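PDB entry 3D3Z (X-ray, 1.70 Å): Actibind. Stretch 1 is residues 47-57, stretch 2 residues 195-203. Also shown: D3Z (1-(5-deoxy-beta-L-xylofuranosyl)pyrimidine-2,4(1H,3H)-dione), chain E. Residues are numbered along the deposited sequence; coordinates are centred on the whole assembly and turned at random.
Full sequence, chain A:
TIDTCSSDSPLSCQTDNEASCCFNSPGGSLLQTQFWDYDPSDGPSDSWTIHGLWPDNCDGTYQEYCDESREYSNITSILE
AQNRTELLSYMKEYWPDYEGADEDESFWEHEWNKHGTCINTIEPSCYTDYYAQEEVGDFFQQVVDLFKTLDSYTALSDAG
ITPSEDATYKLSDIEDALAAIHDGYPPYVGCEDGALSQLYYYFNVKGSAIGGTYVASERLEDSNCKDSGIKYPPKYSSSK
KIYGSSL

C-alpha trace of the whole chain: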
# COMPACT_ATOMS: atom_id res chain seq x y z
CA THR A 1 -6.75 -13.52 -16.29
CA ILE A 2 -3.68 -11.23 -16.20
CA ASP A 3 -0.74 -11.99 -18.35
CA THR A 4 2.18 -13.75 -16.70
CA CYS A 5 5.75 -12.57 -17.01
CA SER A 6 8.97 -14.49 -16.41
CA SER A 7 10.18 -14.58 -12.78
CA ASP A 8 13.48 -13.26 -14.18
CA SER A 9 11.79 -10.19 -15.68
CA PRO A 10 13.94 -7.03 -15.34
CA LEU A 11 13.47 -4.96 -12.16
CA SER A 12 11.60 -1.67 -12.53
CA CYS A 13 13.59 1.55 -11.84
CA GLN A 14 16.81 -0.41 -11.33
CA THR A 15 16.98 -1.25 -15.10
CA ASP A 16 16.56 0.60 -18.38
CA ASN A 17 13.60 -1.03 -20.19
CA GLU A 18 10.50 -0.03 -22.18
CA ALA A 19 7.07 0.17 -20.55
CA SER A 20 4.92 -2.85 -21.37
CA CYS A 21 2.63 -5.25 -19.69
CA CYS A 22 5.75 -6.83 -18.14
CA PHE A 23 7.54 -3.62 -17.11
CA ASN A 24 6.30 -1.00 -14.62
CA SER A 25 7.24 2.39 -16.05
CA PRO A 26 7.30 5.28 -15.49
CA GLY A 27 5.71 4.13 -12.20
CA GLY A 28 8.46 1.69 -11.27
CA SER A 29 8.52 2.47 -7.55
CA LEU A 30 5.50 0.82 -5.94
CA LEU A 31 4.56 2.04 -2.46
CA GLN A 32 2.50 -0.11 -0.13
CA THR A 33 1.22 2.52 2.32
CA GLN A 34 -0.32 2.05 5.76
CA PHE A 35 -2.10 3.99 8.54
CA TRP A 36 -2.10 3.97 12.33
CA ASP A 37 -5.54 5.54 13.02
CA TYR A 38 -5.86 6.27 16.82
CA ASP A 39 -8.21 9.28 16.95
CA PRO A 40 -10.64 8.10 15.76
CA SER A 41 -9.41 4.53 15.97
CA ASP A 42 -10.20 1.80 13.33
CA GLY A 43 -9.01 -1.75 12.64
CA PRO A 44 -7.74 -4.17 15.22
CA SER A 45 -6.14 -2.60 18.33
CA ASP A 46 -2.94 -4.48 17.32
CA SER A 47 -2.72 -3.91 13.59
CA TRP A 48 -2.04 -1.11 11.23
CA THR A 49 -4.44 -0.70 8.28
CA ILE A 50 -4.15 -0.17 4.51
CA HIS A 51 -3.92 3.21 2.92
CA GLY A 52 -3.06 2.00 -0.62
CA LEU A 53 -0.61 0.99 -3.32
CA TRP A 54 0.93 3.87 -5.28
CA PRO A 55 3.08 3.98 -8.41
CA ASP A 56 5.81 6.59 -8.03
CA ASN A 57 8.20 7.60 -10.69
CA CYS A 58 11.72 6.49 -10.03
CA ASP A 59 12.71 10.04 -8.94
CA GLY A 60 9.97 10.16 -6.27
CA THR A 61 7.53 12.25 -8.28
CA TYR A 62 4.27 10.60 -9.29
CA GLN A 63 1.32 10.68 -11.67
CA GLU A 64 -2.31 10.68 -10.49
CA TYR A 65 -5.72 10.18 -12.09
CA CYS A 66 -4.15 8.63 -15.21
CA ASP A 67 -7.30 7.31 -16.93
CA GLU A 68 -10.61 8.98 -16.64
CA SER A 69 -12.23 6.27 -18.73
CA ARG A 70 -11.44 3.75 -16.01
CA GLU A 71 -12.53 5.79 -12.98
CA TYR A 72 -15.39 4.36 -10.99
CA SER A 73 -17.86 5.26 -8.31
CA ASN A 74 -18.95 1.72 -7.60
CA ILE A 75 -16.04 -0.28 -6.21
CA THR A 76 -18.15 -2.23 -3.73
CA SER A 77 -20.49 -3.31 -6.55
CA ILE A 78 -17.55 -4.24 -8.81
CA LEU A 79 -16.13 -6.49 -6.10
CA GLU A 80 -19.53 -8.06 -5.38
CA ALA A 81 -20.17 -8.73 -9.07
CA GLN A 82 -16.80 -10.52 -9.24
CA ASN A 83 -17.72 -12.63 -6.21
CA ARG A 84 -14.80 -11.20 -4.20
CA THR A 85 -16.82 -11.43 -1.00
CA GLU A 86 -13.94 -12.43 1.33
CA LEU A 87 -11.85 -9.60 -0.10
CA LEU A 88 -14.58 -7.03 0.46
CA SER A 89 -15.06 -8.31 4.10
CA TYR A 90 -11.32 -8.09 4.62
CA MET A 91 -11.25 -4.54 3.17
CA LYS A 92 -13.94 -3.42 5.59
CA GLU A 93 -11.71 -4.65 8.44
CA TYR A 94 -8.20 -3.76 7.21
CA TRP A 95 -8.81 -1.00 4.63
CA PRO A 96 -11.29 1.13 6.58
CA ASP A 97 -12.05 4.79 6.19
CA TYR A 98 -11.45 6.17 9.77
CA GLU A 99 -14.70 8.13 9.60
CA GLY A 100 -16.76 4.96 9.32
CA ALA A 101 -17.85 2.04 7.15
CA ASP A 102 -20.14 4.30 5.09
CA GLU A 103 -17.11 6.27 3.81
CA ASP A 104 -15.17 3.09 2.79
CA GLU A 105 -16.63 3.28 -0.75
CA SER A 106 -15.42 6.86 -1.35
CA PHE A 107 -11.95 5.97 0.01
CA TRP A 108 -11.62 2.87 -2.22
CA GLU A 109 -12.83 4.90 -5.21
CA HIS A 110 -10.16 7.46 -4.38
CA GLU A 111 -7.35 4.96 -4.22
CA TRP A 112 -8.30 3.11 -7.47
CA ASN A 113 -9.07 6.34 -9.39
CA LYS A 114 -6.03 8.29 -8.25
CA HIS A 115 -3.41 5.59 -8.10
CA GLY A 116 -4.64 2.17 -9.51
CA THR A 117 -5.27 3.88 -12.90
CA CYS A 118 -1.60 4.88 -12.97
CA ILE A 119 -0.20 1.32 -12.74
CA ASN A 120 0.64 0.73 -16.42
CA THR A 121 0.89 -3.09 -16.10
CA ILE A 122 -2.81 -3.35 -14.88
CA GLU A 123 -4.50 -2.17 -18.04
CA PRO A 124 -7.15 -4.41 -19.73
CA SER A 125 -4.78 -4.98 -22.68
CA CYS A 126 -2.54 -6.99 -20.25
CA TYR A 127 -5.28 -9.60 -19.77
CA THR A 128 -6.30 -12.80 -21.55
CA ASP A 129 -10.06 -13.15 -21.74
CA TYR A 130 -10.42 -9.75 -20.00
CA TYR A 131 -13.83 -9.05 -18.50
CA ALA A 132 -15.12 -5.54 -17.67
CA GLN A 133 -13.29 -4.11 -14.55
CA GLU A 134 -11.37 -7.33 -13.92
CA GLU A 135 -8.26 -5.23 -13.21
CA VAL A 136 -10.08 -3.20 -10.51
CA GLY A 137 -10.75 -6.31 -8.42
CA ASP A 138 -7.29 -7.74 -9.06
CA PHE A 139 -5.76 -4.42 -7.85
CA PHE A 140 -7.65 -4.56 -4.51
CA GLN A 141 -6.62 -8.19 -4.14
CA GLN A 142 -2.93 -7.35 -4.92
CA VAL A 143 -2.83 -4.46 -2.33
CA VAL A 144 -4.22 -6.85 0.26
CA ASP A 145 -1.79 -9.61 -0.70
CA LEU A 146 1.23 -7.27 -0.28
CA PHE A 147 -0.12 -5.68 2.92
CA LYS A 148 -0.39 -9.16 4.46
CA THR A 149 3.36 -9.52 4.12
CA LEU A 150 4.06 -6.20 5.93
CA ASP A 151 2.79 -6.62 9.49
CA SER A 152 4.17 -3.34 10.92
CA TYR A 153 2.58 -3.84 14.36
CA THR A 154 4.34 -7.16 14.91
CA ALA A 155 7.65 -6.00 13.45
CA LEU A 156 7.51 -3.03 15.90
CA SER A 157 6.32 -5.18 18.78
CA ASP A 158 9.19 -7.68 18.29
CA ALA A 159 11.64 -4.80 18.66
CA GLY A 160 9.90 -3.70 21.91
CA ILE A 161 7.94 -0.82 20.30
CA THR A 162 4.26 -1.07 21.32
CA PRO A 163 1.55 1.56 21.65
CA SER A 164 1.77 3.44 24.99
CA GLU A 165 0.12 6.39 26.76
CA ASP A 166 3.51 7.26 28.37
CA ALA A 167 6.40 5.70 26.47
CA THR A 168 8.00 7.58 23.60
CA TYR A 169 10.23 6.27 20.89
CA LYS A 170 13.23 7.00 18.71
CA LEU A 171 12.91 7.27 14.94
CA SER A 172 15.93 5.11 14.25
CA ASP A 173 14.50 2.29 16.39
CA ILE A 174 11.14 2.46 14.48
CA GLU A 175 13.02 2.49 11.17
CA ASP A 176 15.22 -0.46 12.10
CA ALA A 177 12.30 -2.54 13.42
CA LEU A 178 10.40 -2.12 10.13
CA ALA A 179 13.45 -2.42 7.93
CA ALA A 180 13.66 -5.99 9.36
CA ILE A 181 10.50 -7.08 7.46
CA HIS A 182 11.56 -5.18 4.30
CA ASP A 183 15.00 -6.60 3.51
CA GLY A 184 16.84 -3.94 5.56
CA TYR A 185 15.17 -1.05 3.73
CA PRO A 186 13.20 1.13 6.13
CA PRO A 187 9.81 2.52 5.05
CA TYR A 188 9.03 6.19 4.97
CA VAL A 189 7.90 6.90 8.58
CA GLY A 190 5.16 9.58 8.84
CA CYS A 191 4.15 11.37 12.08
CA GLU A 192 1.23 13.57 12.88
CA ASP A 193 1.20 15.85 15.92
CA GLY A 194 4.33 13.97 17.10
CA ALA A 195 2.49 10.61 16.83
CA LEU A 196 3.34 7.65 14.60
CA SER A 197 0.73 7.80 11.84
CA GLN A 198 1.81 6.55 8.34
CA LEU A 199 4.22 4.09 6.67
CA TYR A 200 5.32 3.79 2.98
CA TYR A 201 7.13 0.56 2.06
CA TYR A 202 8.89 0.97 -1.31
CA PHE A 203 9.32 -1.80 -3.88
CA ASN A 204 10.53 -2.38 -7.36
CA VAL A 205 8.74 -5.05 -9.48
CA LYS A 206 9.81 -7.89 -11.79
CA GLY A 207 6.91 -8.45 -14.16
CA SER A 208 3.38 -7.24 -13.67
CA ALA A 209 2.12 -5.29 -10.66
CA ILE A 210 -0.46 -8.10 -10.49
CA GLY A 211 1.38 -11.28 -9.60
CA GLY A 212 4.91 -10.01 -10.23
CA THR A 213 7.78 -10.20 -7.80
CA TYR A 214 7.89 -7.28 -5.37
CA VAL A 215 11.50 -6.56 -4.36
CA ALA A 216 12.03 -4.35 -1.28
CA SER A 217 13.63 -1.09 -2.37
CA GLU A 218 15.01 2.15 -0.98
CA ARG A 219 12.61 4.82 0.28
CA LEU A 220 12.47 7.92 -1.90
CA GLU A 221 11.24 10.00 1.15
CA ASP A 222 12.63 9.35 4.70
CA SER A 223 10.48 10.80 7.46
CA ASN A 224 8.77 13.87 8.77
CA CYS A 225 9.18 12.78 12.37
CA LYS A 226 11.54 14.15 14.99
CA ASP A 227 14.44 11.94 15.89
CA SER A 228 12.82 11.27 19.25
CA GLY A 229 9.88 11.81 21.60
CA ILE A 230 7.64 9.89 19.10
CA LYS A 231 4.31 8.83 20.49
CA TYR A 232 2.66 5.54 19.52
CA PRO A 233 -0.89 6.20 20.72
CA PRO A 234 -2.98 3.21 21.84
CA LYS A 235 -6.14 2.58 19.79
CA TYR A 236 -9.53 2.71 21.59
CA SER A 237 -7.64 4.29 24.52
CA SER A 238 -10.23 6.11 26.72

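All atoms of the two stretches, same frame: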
# COMPACT_ATOMS: atom_id res chain seq x y z
N SER A 47 -3.13 -3.89 14.97
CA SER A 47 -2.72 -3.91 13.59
C SER A 47 -2.85 -2.53 13.00
O SER A 47 -3.77 -1.80 13.30
CB SER A 47 -3.58 -4.89 12.74
OG SER A 47 -3.14 -4.91 11.38
N TRP A 48 -1.92 -2.23 12.13
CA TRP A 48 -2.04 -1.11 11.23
C TRP A 48 -3.06 -1.52 10.17
O TRP A 48 -3.47 -2.70 10.10
CB TRP A 48 -0.69 -0.80 10.61
CG TRP A 48 0.32 -0.18 11.58
CD1 TRP A 48 0.79 -0.70 12.75
CD2 TRP A 48 0.97 1.09 11.41
NE1 TRP A 48 1.69 0.19 13.34
CE2 TRP A 48 1.82 1.29 12.53
CE3 TRP A 48 0.90 2.08 10.44
CZ2 TRP A 48 2.57 2.45 12.70
CZ3 TRP A 48 1.66 3.25 10.61
CH2 TRP A 48 2.48 3.42 11.72
N THR A 49 -3.48 -0.54 9.39
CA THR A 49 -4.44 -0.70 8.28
C THR A 49 -3.85 -0.19 6.95
O THR A 49 -2.83 0.49 6.91
CB THR A 49 -5.73 0.03 8.59
OG1 THR A 49 -5.46 1.38 8.95
CG2 THR A 49 -6.42 -0.66 9.77
N ILE A 50 -4.53 -0.52 5.85
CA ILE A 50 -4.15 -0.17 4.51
C ILE A 50 -4.56 1.25 4.19
O ILE A 50 -5.67 1.69 4.48
CB ILE A 50 -4.83 -1.11 3.39
CG1 ILE A 50 -4.45 -2.60 3.62
CG2 ILE A 50 -4.47 -0.61 1.98
CD1 ILE A 50 -5.34 -3.67 2.89
N HIS A 51 -3.64 1.97 3.60
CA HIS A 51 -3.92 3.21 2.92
C HIS A 51 -4.08 2.93 1.40
O HIS A 51 -5.07 3.26 0.80
CB HIS A 51 -2.81 4.23 3.20
CG HIS A 51 -3.09 5.63 2.71
ND1 HIS A 51 -2.27 6.69 3.03
CD2 HIS A 51 -4.10 6.15 1.96
CE1 HIS A 51 -2.76 7.80 2.48
NE2 HIS A 51 -3.88 7.50 1.85
N GLY A 52 -3.06 2.34 0.81
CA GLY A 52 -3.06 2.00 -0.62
C GLY A 52 -1.82 1.34 -1.19
O GLY A 52 -1.00 0.78 -0.47
N LEU A 53 -1.73 1.41 -2.51
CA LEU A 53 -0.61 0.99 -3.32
C LEU A 53 -0.44 2.04 -4.42
O LEU A 53 -1.36 2.26 -5.18
CB LEU A 53 -0.86 -0.41 -3.90
CG LEU A 53 0.27 -0.97 -4.81
CD1 LEU A 53 1.60 -1.25 -4.02
CD2 LEU A 53 -0.26 -2.27 -5.52
N TRP A 54 0.71 2.70 -4.45
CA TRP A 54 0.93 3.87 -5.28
C TRP A 54 2.12 3.66 -6.17
O TRP A 54 3.22 3.30 -5.67
CB TRP A 54 1.23 5.13 -4.42
CG TRP A 54 0.28 5.43 -3.33
CD1 TRP A 54 -1.03 5.03 -3.21
CD2 TRP A 54 0.55 6.26 -2.20
NE1 TRP A 54 -1.57 5.50 -2.02
CE2 TRP A 54 -0.63 6.28 -1.40
CE3 TRP A 54 1.67 6.95 -1.77
CZ2 TRP A 54 -0.70 6.98 -0.18
CZ3 TRP A 54 1.59 7.67 -0.54
CH2 TRP A 54 0.41 7.66 0.23
N PRO A 55 1.95 3.89 -7.47
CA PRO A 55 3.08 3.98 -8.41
C PRO A 55 3.79 5.36 -8.40
O PRO A 55 3.21 6.38 -8.76
CB PRO A 55 2.42 3.72 -9.78
CG PRO A 55 0.97 4.20 -9.60
CD PRO A 55 0.64 4.06 -8.15
N ASP A 56 5.03 5.40 -7.94
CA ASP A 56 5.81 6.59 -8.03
C ASP A 56 6.75 6.39 -9.19
O ASP A 56 7.24 5.26 -9.46
CB ASP A 56 6.70 6.77 -6.79
CG ASP A 56 6.00 7.49 -5.60
OD1 ASP A 56 4.74 7.60 -5.55
OD2 ASP A 56 6.80 7.92 -4.71
N ASN A 57 7.06 7.50 -9.84
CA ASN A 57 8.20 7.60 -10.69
C ASN A 57 9.46 7.29 -9.93
O ASN A 57 9.50 7.32 -8.67
CB ASN A 57 8.25 8.97 -11.30
CG ASN A 57 7.07 9.25 -12.12
OD1 ASN A 57 6.54 8.36 -12.82
ND2 ASN A 57 6.60 10.49 -12.08
N ALA A 195 2.91 12.01 16.68
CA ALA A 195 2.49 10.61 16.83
C ALA A 195 2.71 9.84 15.51
O ALA A 195 2.48 10.34 14.41
CB ALA A 195 1.03 10.50 17.27
N LEU A 196 3.16 8.61 15.67
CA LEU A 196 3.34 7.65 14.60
C LEU A 196 1.94 7.42 13.95
O LEU A 196 0.92 7.18 14.63
CB LEU A 196 4.01 6.38 15.20
CG LEU A 196 4.69 5.32 14.37
CD1 LEU A 196 5.80 5.88 13.49
CD2 LEU A 196 5.17 4.20 15.31
N SER A 197 1.93 7.58 12.64
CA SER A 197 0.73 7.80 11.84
C SER A 197 0.68 7.06 10.48
O SER A 197 -0.34 6.52 10.12
CB SER A 197 0.61 9.28 11.57
OG SER A 197 -0.55 9.49 10.82
N GLN A 198 1.77 7.09 9.71
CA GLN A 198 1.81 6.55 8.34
C GLN A 198 3.13 5.84 8.05
O GLN A 198 4.19 6.26 8.57
CB GLN A 198 1.63 7.69 7.34
CG GLN A 198 0.24 8.40 7.42
CD GLN A 198 -0.07 9.24 6.22
OE1 GLN A 198 0.09 8.79 5.09
NE2 GLN A 198 -0.53 10.51 6.46
N LEU A 199 3.07 4.85 7.16
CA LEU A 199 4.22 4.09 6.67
C LEU A 199 4.10 3.90 5.15
O LEU A 199 2.98 3.63 4.61
CB LEU A 199 4.34 2.75 7.39
CG LEU A 199 4.58 2.68 8.90
CD1 LEU A 199 4.54 1.25 9.40
CD2 LEU A 199 5.92 3.36 9.30
N TYR A 200 5.20 4.16 4.42
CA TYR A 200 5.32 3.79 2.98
C TYR A 200 6.48 2.81 2.79
O TYR A 200 7.66 3.17 2.94
CB TYR A 200 5.57 4.95 2.03
CG TYR A 200 4.83 6.26 2.18
CD1 TYR A 200 3.62 6.40 2.88
CD2 TYR A 200 5.35 7.41 1.56
CE1 TYR A 200 2.99 7.63 2.97
CE2 TYR A 200 4.72 8.63 1.65
CZ TYR A 200 3.54 8.74 2.34
OH TYR A 200 2.92 9.99 2.40
N TYR A 201 6.14 1.58 2.44
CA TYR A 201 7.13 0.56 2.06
C TYR A 201 7.32 0.57 0.55
O TYR A 201 6.37 0.33 -0.19
CB TYR A 201 6.69 -0.81 2.55
CG TYR A 201 6.55 -1.03 4.03
CD1 TYR A 201 7.61 -1.56 4.79
CD2 TYR A 201 5.34 -0.81 4.69
CE1 TYR A 201 7.46 -1.84 6.13
CE2 TYR A 201 5.21 -1.08 6.03
CZ TYR A 201 6.28 -1.55 6.75
OH TYR A 201 6.17 -1.84 8.08
N TYR A 202 8.55 0.85 0.10
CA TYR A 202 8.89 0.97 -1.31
C TYR A 202 9.37 -0.36 -1.88
O TYR A 202 9.99 -1.19 -1.18
CB TYR A 202 9.96 2.04 -1.56
CG TYR A 202 9.54 3.47 -1.24
CD1 TYR A 202 9.36 4.39 -2.24
CD2 TYR A 202 9.34 3.89 0.08
CE1 TYR A 202 8.96 5.72 -1.95
CE2 TYR A 202 8.95 5.23 0.38
CZ TYR A 202 8.79 6.12 -0.64
OH TYR A 202 8.40 7.41 -0.34
N PHE A 203 9.02 -0.57 -3.14
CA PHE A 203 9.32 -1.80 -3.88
C PHE A 203 9.63 -1.48 -5.33
O PHE A 203 9.09 -0.54 -5.94
CB PHE A 203 8.11 -2.74 -3.91
CG PHE A 203 7.79 -3.36 -2.61
CD1 PHE A 203 8.42 -4.51 -2.22
CD2 PHE A 203 6.83 -2.79 -1.78
CE1 PHE A 203 8.12 -5.09 -1.05
CE2 PHE A 203 6.53 -3.36 -0.60
CZ PHE A 203 7.16 -4.51 -0.24
N1 D3Z E . -8.27 9.09 4.78
C2 D3Z E . -9.46 8.35 4.62
N3 D3Z E . -9.63 7.22 5.31
C4 D3Z E . -8.69 6.76 6.14
C5 D3Z E . -7.53 7.47 6.29
C6 D3Z E . -7.33 8.66 5.60
O2 D3Z E . -10.37 8.73 3.86
O4 D3Z E . -8.84 5.71 6.80
C1' D3Z E . -8.06 10.30 4.03
C2' D3Z E . -8.93 10.19 2.80
O2' D3Z E . -10.00 11.14 2.86
C3' D3Z E . -7.99 10.35 1.61
C4' D3Z E . -6.60 10.59 2.18
O3' D3Z E . -7.97 9.17 0.83
O4' D3Z E . -6.69 10.39 3.60
C5' D3Z E . -5.61 9.65 1.51
O HOH W 1 -0.02 6.09 4.52

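No direct hydrogen bond joins these two strands; their one polar link is a water, and the rest is aromatic and aliphatic packing. Water 1 lies 2.8 Å from H51 ND1 and 2.8 Å from Q198 OE1, donating to the amide oxygen, while H51 ND1 and Q198 OE1 themselves stay 3.8 Å apart, too far for a direct bond. Q198 points its CA-to-CB bond away from strand 49-56, yet its chain bends back so that OE1 reaches the water near the edge of the imidazole. The other nitrogen of that ring faces the ligand: H51 NE2 is 2.8 Å from D3Z C5', a close approach to a carbon.

The strands run 43° from parallel, their axes no nearer than 8.8 Å, so side chains must span the gap, and the contact buries 381 Å² in all. W48 supplies the largest share. Its CA-to-CB bond points toward strand 195-203, and chi1 of -72° (m) places the indole against it. L199 CD1 sits over one face of the six-membered ring, 3.7 Å from its centroid and 10° off the normal, a CH-pi contact. W48 CZ3 also approaches L199 CG at 3.4 Å, and W48 CZ2 meets L196 CG at 3.9 Å along the ring edge. L199 suits its place by laying a methyl on the flat ring, and L196 adds apolar bulk at the edge, while the indole's polar atom, NE1, is satisfied elsewhere in the structure.

Farther along, W54 presents its edge to the face of Y200, with six-membered-ring and tyrosine-ring centroids 4.9 Å apart and planes at 67°; W54 CZ3 comes within 3.6 Å of Y200 CZ. The CA-to-CB bond of Y200 points sideways to strand 49-56, but its long side chain brings the ring within reach. Beyond this pair, D56 OD2 lies 4.1 Å from Y202 CE1, a looser contact between buried residues.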